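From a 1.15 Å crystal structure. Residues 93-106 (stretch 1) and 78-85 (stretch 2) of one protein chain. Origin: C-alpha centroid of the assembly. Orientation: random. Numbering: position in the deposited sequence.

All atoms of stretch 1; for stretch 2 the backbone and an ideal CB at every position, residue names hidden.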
# COMPACT_ATOMS: atom_id res chain seq x y z
N LEU A 93 -6.36 -0.31 -11.61
CA LEU A 93 -5.05 0.32 -11.59
C LEU A 93 -4.49 0.26 -10.18
O LEU A 93 -5.20 0.21 -9.17
CB LEU A 93 -5.17 1.80 -12.01
CG LEU A 93 -5.72 2.00 -13.42
CD1 LEU A 93 -6.25 3.41 -13.57
CD2 LEU A 93 -4.63 1.62 -14.42
N SER A 94 -3.16 0.30 -10.08
CA SER A 94 -2.44 0.64 -8.87
C SER A 94 -1.98 2.09 -8.93
O SER A 94 -1.44 2.52 -9.93
CB SER A 94 -1.18 -0.19 -8.73
OG SER A 94 -1.47 -1.57 -8.63
N ILE A 95 -2.25 2.82 -7.86
CA ILE A 95 -1.74 4.18 -7.73
C ILE A 95 -0.55 4.08 -6.78
O ILE A 95 -0.65 3.50 -5.68
CB ILE A 95 -2.79 5.16 -7.22
CG1 ILE A 95 -2.21 6.58 -7.16
CG2 ILE A 95 -3.37 4.80 -5.86
CD1 ILE A 95 -2.16 7.34 -8.40
N ASP A 96 0.58 4.60 -7.21
CA ASP A 96 1.87 4.47 -6.51
C ASP A 96 2.52 5.84 -6.42
O ASP A 96 2.42 6.61 -7.37
CB ASP A 96 2.74 3.47 -7.27
CG ASP A 96 3.85 2.81 -6.48
OD1 ASP A 96 4.16 3.26 -5.35
OD2 ASP A 96 4.44 1.85 -7.06
N TYR A 97 3.17 6.17 -5.31
CA TYR A 97 3.86 7.41 -5.14
C TYR A 97 5.23 7.17 -4.58
O TYR A 97 5.48 6.23 -3.81
CB TYR A 97 3.10 8.39 -4.19
CG TYR A 97 2.04 9.14 -4.97
CD1 TYR A 97 0.79 8.62 -5.25
CD2 TYR A 97 2.28 10.40 -5.46
CE1 TYR A 97 -0.17 9.33 -5.98
CE2 TYR A 97 1.35 11.12 -6.17
CZ TYR A 97 0.12 10.61 -6.43
OH TYR A 97 -0.82 11.30 -7.16
N GLU A 98 6.20 8.02 -4.93
CA GLU A 98 7.50 7.93 -4.31
C GLU A 98 7.42 7.97 -2.78
O GLU A 98 6.65 8.72 -2.23
CB GLU A 98 8.42 9.07 -4.69
CG GLU A 98 9.24 8.93 -5.94
CD GLU A 98 9.99 10.17 -6.38
OE1 GLU A 98 9.69 11.30 -5.94
OE2 GLU A 98 10.92 9.96 -7.18
N ASN A 99 8.20 7.11 -2.15
CA ASN A 99 8.31 6.99 -0.73
C ASN A 99 6.97 6.73 -0.07
O ASN A 99 6.68 7.34 0.96
CB ASN A 99 8.91 8.29 -0.20
CG ASN A 99 10.39 8.33 -0.56
OD1 ASN A 99 10.80 9.26 -1.24
ND2 ASN A 99 11.11 7.32 -0.12
N SER A 100 6.16 5.84 -0.66
CA SER A 100 4.81 5.53 -0.24
C SER A 100 4.43 4.09 -0.51
O SER A 100 5.14 3.34 -1.18
CB SER A 100 3.79 6.47 -0.92
OG SER A 100 2.52 6.33 -0.22
N PHE A 101 3.31 3.63 0.02
CA PHE A 101 2.65 2.39 -0.40
C PHE A 101 1.99 2.62 -1.78
O PHE A 101 1.83 3.75 -2.29
CB PHE A 101 1.56 1.98 0.58
CG PHE A 101 1.99 1.29 1.88
CD1 PHE A 101 3.28 1.35 2.42
CD2 PHE A 101 1.09 0.53 2.63
CE1 PHE A 101 3.61 0.71 3.62
CE2 PHE A 101 1.40 -0.11 3.82
CZ PHE A 101 2.69 -0.06 4.34
N ALA A 102 1.58 1.57 -2.45
CA ALA A 102 0.75 1.57 -3.64
C ALA A 102 -0.58 0.94 -3.28
O ALA A 102 -0.64 0.05 -2.42
CB ALA A 102 1.34 0.84 -4.86
N ALA A 103 -1.65 1.37 -3.95
CA ALA A 103 -2.98 0.89 -3.61
C ALA A 103 -3.85 0.71 -4.82
O ALA A 103 -3.59 1.37 -5.84
CB ALA A 103 -3.68 1.91 -2.72
N PRO A 104 -4.87 -0.12 -4.71
CA PRO A 104 -5.79 -0.16 -5.85
C PRO A 104 -6.52 1.18 -5.98
O PRO A 104 -6.81 1.85 -5.00
CB PRO A 104 -6.83 -1.18 -5.42
CG PRO A 104 -6.72 -1.26 -3.95
CD PRO A 104 -5.26 -0.99 -3.62
N LEU A 105 -6.87 1.50 -7.23
CA LEU A 105 -7.60 2.72 -7.49
C LEU A 105 -8.59 2.41 -8.60
O LEU A 105 -8.20 2.19 -9.74
CB LEU A 105 -6.65 3.87 -7.82
CG LEU A 105 -7.20 5.31 -7.89
CD1 LEU A 105 -8.01 5.59 -9.11
CD2 LEU A 105 -7.97 5.59 -6.60
N VAL A 106 -9.85 2.44 -8.23
CA VAL A 106 -10.93 2.20 -9.15
C VAL A 106 -11.54 3.54 -9.55
O VAL A 106 -11.76 4.42 -8.70
CB VAL A 106 -12.00 1.33 -8.52
CG1 VAL A 106 -13.17 1.19 -9.45
CG2 VAL A 106 -11.42 -0.04 -8.17
N UNK A 78 5.47 18.93 -4.15
CA UNK A 78 5.27 18.12 -5.33
C UNK A 78 5.55 16.66 -4.97
O UNK A 78 6.60 16.42 -4.35
CB UNK A 78 6.16 18.59 -6.48
N UNK A 79 4.65 15.80 -5.39
CA UNK A 79 4.79 14.38 -5.24
C UNK A 79 4.74 13.72 -6.60
O UNK A 79 3.86 13.99 -7.38
CB UNK A 79 3.71 13.82 -4.32
N UNK A 80 5.69 12.82 -6.87
CA UNK A 80 5.74 12.01 -8.10
C UNK A 80 5.01 10.69 -7.92
O UNK A 80 5.29 9.97 -6.95
CB UNK A 80 7.19 11.75 -8.51
N UNK A 81 4.07 10.46 -8.81
CA UNK A 81 3.24 9.27 -8.77
C UNK A 81 3.19 8.57 -10.08
O UNK A 81 3.66 9.05 -11.13
CB UNK A 81 1.82 9.62 -8.33
N UNK A 82 2.63 7.35 -10.07
CA UNK A 82 2.35 6.55 -11.24
C UNK A 82 1.01 5.86 -11.08
O UNK A 82 0.62 5.54 -9.96
CB UNK A 82 3.46 5.53 -11.48
N UNK A 83 0.34 5.64 -12.21
CA UNK A 83 -0.87 4.82 -12.21
C UNK A 83 -0.66 3.76 -13.28
O UNK A 83 -0.43 4.10 -14.42
CB UNK A 83 -2.13 5.65 -12.47
N UNK A 84 -0.67 2.49 -12.90
CA UNK A 84 -0.34 1.43 -13.85
C UNK A 84 -1.25 0.25 -13.61
O UNK A 84 -1.81 0.11 -12.50
CB UNK A 84 1.13 1.01 -13.73
N UNK A 85 -1.44 -0.66 -14.53
CA UNK A 85 -2.34 -1.80 -14.25
C UNK A 85 -1.84 -2.64 -13.07
O UNK A 85 -0.65 -2.85 -12.84
CB UNK A 85 -2.47 -2.69 -15.49

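Stretch 2 runs antiparallel to strand 93-97. Position 78 lies beyond the end of that pairing. Nothing of stretch 1 lies within 5.5 Å of its ideal CB, so the visible atoms allow almost any residue. It is Lys 78, which makes no contact with stretch 1.

Position 79 points its CB toward stretch 1, 3.9 Å from Tyr 97 CD2. An aromatic ring and, farther on, the free carbonyl of Glu 98 are on offer. A long side chain with donors at its end would use both; a plain apolar one could use the ring. The residue is Arg 79. One face of its guanidinium lies over Tyr 97 CG, with NH2 3.7 Å from Tyr 97 CB. The carbonyl is too far for a direct bond, so two waters fill the gap. Water 1 accepts from Arg 79 NH2 (2.8 Å) and donates to Glu 98 O (2.9 Å). Water 2 links Arg 79 NE (2.9 Å) to the same Glu 98 O (2.9 Å).

At position 80 the backbone O accepts from Glu 98 N at 3.0 Å. The CB points sideways, yet lies 3.6 Å from Glu 98 OE1. A carboxylate invites a donor: Asn, Gln, Ser, Thr or a basic residue. The residue is Asn 80. Its ND2 donates to Glu 98 OE1 at 3.0 Å, nearly straight at 171°. Water 3 joins Asn 80 N (2.9 Å) to Glu 98 OE1 (2.7 Å).

Position 81 pairs with Tyr 97, with CA atoms 4.1 Å apart. The Tyr 97 ring lies across the place where a side chain would start. An ideal CB would clash with Tyr 97 CE2 at 2.7 Å and crowd Asp 96 O at 3.2 Å. Only glycine suits this ring position. Gly 81 packs its CA over the ring face, 3.8 Å from the Tyr 97 ring centroid.

Position 82 exchanges two backbone hydrogen bonds with Asp 96: residue 82 N to Asp 96 O, 2.8 Å, and Asp 96 N to residue 82 O, 2.9 Å. The CB shares a face with the Asp 96 side chain, but its nearest neighbour is Asp 96 O, at 4.4 Å. A polar or long residue would suit. Lys 82 leads its end away and bonds elsewhere in the structure.

Position 83 shares a face with Ile 95, and Leu 93 CD1 is also near its CB. This apolar setting suits Leu, Ile, Val or Met. Leu 83 places CD2 3.6 Å from Leu 93 CD1 and CD1 3.8 Å from Ile 95 CB.

Position 84 pairs with Ser 94 through two backbone bonds and shares its face with Ser 94 and Asp 96. The small serine leaves room, and the carboxylate beyond calls for a long donor. Tyr 84 fits: Ser 94 O lies over its ring, and OH donates to Asp 96 OD2 at 2.5 Å, a short bond.

Position 85 points away from stretch 1. Many residues would do. Pro 85 has its N 3.9 Å from Leu 93 CD2.

Stretch 2, residues 78-85: KRNGKLYP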
# COMPACT_ATOMS: atom_id res chain seq x y z
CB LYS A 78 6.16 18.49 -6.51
CG LYS A 78 6.07 17.65 -7.77
CD LYS A 78 6.92 18.20 -8.89
CE LYS A 78 8.13 17.33 -9.07
NZ LYS A 78 9.09 17.92 -10.05
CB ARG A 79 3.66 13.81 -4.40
CG ARG A 79 3.72 14.41 -3.01
CD ARG A 79 2.66 13.76 -2.17
NE ARG A 79 3.18 12.40 -1.83
CZ ARG A 79 2.28 11.51 -1.36
NH1 ARG A 79 0.98 11.78 -1.17
NH2 ARG A 79 2.69 10.30 -1.05
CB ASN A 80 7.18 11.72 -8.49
CG ASN A 80 7.96 12.97 -8.83
OD1 ASN A 80 7.55 13.72 -9.72
ND2 ASN A 80 9.07 13.22 -8.16
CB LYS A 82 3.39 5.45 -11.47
CG LYS A 82 4.77 5.93 -11.84
CD LYS A 82 5.74 4.77 -11.84
CE LYS A 82 7.10 5.26 -12.27
NZ LYS A 82 7.25 5.12 -13.72
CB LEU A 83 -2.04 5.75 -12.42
CG LEU A 83 -3.46 5.31 -12.27
CD1 LEU A 83 -3.78 4.99 -10.84
CD2 LEU A 83 -4.40 6.40 -12.74
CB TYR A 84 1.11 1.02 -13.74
CG TYR A 84 1.69 0.81 -12.37
CD1 TYR A 84 1.47 -0.37 -11.66
CD2 TYR A 84 2.46 1.79 -11.75
CE1 TYR A 84 2.00 -0.54 -10.42
CE2 TYR A 84 2.99 1.60 -10.50
CZ TYR A 84 2.77 0.44 -9.81
OH TYR A 84 3.26 0.19 -8.55
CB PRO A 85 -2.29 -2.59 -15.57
CG PRO A 85 -1.97 -1.54 -16.58
CD PRO A 85 -0.88 -0.71 -15.90
O HOH W 1 5.28 9.96 0.05
O HOH W 2 5.48 11.25 -3.06
O HOH W 3 7.63 12.51 -4.75
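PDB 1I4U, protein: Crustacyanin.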